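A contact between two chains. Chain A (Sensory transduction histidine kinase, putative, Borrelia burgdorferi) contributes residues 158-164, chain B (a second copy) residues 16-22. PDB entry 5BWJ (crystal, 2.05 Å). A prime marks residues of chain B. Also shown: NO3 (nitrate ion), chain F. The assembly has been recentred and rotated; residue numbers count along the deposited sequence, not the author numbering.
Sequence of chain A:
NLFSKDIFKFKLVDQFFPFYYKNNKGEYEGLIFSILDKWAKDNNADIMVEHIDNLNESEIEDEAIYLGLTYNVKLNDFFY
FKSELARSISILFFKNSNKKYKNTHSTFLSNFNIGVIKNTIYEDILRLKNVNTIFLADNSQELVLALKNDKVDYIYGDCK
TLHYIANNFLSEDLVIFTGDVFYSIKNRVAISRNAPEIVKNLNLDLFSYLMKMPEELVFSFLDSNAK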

# COMPACT_ATOMS: atom_id res chain seq x y z
N ASP A 158 -0.64 -5.66 -8.21
CA ASP A 158 -0.64 -4.72 -7.10
C ASP A 158 -1.46 -5.23 -5.92
O ASP A 158 -2.59 -5.69 -6.10
CB ASP A 158 -1.19 -3.37 -7.58
CG ASP A 158 -1.09 -2.30 -6.51
OD1 ASP A 158 -2.08 -2.12 -5.77
OD2 ASP A 158 -0.04 -1.64 -6.43
N CYS A 159 -0.90 -5.13 -4.72
CA CYS A 159 -1.54 -5.65 -3.51
C CYS A 159 -2.93 -5.05 -3.28
O CYS A 159 -3.91 -5.79 -3.19
CB CYS A 159 -0.66 -5.41 -2.28
SG CYS A 159 -0.06 -3.71 -2.01
N LYS A 160 -3.02 -3.73 -3.20
CA LYS A 160 -4.28 -3.08 -2.82
C LYS A 160 -5.25 -2.93 -3.99
O LYS A 160 -6.44 -3.21 -3.85
CB LYS A 160 -3.99 -1.71 -2.21
CG LYS A 160 -5.23 -0.91 -1.81
CD LYS A 160 -6.07 -1.63 -0.76
CE LYS A 160 -7.29 -0.80 -0.36
NZ LYS A 160 -8.05 -1.42 0.76
N THR A 161 -4.74 -2.47 -5.14
CA THR A 161 -5.60 -2.15 -6.27
C THR A 161 -6.34 -3.37 -6.79
O THR A 161 -7.55 -3.31 -7.04
CB THR A 161 -4.79 -1.51 -7.42
OG1 THR A 161 -4.21 -0.28 -6.96
CG2 THR A 161 -5.68 -1.20 -8.62
N LEU A 162 -5.64 -4.49 -6.97
CA LEU A 162 -6.29 -5.71 -7.45
C LEU A 162 -7.27 -6.26 -6.43
O LEU A 162 -8.35 -6.72 -6.78
CB LEU A 162 -5.27 -6.78 -7.81
CG LEU A 162 -4.55 -6.67 -9.15
CD1 LEU A 162 -3.66 -7.89 -9.35
CD2 LEU A 162 -5.53 -6.52 -10.31
N HIS A 163 -6.88 -6.22 -5.16
CA HIS A 163 -7.75 -6.72 -4.10
C HIS A 163 -9.03 -5.89 -4.07
O HIS A 163 -10.13 -6.43 -3.94
CB HIS A 163 -7.05 -6.66 -2.74
CG HIS A 163 -7.84 -7.28 -1.63
ND1 HIS A 163 -7.57 -8.53 -1.14
CD2 HIS A 163 -8.90 -6.81 -0.93
CE1 HIS A 163 -8.43 -8.82 -0.17
NE2 HIS A 163 -9.25 -7.79 -0.02
N TYR A 164 -8.88 -4.58 -4.22
CA TYR A 164 -10.01 -3.67 -4.21
C TYR A 164 -10.98 -3.92 -5.36
O TYR A 164 -12.18 -4.09 -5.14
CB TYR A 164 -9.51 -2.23 -4.27
CG TYR A 164 -10.62 -1.22 -4.36
CD1 TYR A 164 -11.45 -0.98 -3.28
CD2 TYR A 164 -10.83 -0.49 -5.52
CE1 TYR A 164 -12.47 -0.07 -3.35
CE2 TYR A 164 -11.84 0.44 -5.61
CZ TYR A 164 -12.66 0.64 -4.52
OH TYR A 164 -13.67 1.56 -4.58
N PHE B 16 -2.60 -4.44 9.39
CA PHE B 16 -1.62 -3.75 8.56
C PHE B 16 -1.61 -4.37 7.16
O PHE B 16 -0.76 -5.19 6.85
CB PHE B 16 -0.23 -3.82 9.21
CG PHE B 16 0.83 -3.01 8.52
CD1 PHE B 16 2.14 -3.08 8.95
CD2 PHE B 16 0.53 -2.17 7.45
CE1 PHE B 16 3.14 -2.34 8.34
CE2 PHE B 16 1.52 -1.44 6.83
CZ PHE B 16 2.83 -1.52 7.27
N PHE B 17 -2.57 -3.97 6.33
CA PHE B 17 -2.69 -4.52 4.99
C PHE B 17 -1.47 -4.12 4.15
O PHE B 17 -1.06 -2.96 4.19
CB PHE B 17 -3.97 -4.02 4.31
CG PHE B 17 -4.24 -4.66 2.97
CD1 PHE B 17 -5.10 -5.74 2.87
CD2 PHE B 17 -3.63 -4.18 1.82
CE1 PHE B 17 -5.36 -6.33 1.64
CE2 PHE B 17 -3.88 -4.76 0.59
CZ PHE B 17 -4.75 -5.84 0.50
N PRO B 18 -0.90 -5.06 3.38
CA PRO B 18 -1.22 -6.49 3.21
C PRO B 18 -0.35 -7.42 4.05
O PRO B 18 -0.34 -8.63 3.81
CB PRO B 18 -0.94 -6.70 1.72
CG PRO B 18 0.25 -5.83 1.48
CD PRO B 18 0.10 -4.63 2.39
N PHE B 19 0.37 -6.87 5.02
CA PHE B 19 1.28 -7.67 5.84
C PHE B 19 0.53 -8.63 6.75
O PHE B 19 0.90 -9.80 6.87
CB PHE B 19 2.20 -6.75 6.65
CG PHE B 19 3.16 -5.98 5.81
CD1 PHE B 19 4.42 -6.49 5.51
CD2 PHE B 19 2.81 -4.74 5.28
CE1 PHE B 19 5.30 -5.78 4.73
CE2 PHE B 19 3.69 -4.03 4.49
CZ PHE B 19 4.94 -4.55 4.22
N TYR B 20 -0.52 -8.14 7.40
CA TYR B 20 -1.40 -9.01 8.16
C TYR B 20 -2.74 -8.32 8.39
O TYR B 20 -2.78 -7.14 8.75
CB TYR B 20 -0.77 -9.43 9.49
CG TYR B 20 -0.33 -8.27 10.37
CD1 TYR B 20 -1.20 -7.72 11.29
CD2 TYR B 20 0.95 -7.75 10.27
CE1 TYR B 20 -0.81 -6.66 12.09
CE2 TYR B 20 1.35 -6.69 11.06
CZ TYR B 20 0.46 -6.16 11.98
OH TYR B 20 0.86 -5.11 12.77
N TYR B 21 -3.82 -9.05 8.18
CA TYR B 21 -5.17 -8.51 8.33
C TYR B 21 -6.19 -9.63 8.46
O TYR B 21 -5.94 -10.75 8.04
CB TYR B 21 -5.51 -7.61 7.14
CG TYR B 21 -5.40 -8.29 5.80
CD1 TYR B 21 -4.18 -8.37 5.14
CD2 TYR B 21 -6.51 -8.84 5.18
CE1 TYR B 21 -4.07 -8.99 3.91
CE2 TYR B 21 -6.41 -9.46 3.95
CZ TYR B 21 -5.19 -9.53 3.32
OH TYR B 21 -5.09 -10.15 2.09
N LYS B 22 -7.34 -9.31 9.04
CA LYS B 22 -8.38 -10.30 9.28
C LYS B 22 -9.19 -10.60 8.03
O LYS B 22 -9.54 -9.69 7.27
CB LYS B 22 -9.33 -9.83 10.39
CG LYS B 22 -8.69 -9.62 11.74
CD LYS B 22 -9.73 -9.24 12.78
CE LYS B 22 -9.10 -8.82 14.10
NZ LYS B 22 -10.13 -8.39 15.09
N NO3 F . -10.31 -3.48 -0.42
O1 NO3 F . -11.10 -4.37 -0.87
O2 NO3 F . -9.07 -3.71 -0.35
O3 NO3 F . -10.77 -2.37 -0.05

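No hydrogen bond crosses between the two stretches; the contact is one of packing, and the two segments together bury 233 Å² of surface. The backbones stay well apart, the nearest CA atoms being those of Cys159 and Pro18′ at 6.8 Å, so side chains must bridge most of the gap.

Along chain B, Phe16′ contributes no surface to the contact. Its backbone instead shapes the turn that presents the next residues: Phe16′ N donates to Tyr20′ O at 2.8 Å, and Tyr20′ N returns a bond to Phe16′ O at 3.0 Å.

Phe17′ is the centre of the contact, with 85 Å² covered, more than any other residue. Its CA-to-CB bond points toward the helix, and a t rotamer (chi1 -174°) carries the ring onto the first turn. There it meets three residues. Cys159 O lies at the ring edge, 3.8 Å from Phe17′ CZ, where the partly positive C-H rim suits a carbonyl oxygen. Lys160 CA is 3.8 Å from Phe17′ CE2. The edge of the Phe17′ ring is directed at the face of His163, with centroids 5.3 Å apart, planes at 71°, and Phe17′ CZ 4.0 Å from His163 CG. A flat aromatic side chain suits this site because it can offer its rim to the carbonyl and the imidazole while its face remains available to the lysine.

Lys160 arches over that face. Its NZ stands 5.3 Å from the Phe17′ ring centroid and only 8° off the normal, well centred but so distant that any cation-pi attraction is weak at most. The ammonium is better served by the nitrate, probably from the crystallisation liquor: Lys160 NZ donates to NO3 O2 at 2.7 Å and, weakly, to NO3 O3 at 3.0 Å.

Pro18′ follows a cis peptide bond and points toward Cys159, its CG 3.9 Å from Cys159 CB. Both side chains are compact and apolar enough to pack without needing a polar partner.

Phe19′ and Tyr20′ make no contact with the helix stretch. Tyr21′ returns to it with a p rotamer (chi1 56°), and its OH comes within 4.2 Å of His163 CE1, a peripheral touch covering 17 Å² of the tyrosine. His163, with 41 Å² covered, thus meets both Phe17′ and Tyr21′, but the burial has a cost: its ND1 has no polar partner anywhere in the model. Lys22′, beyond reach of the helix stretch, ends the segment.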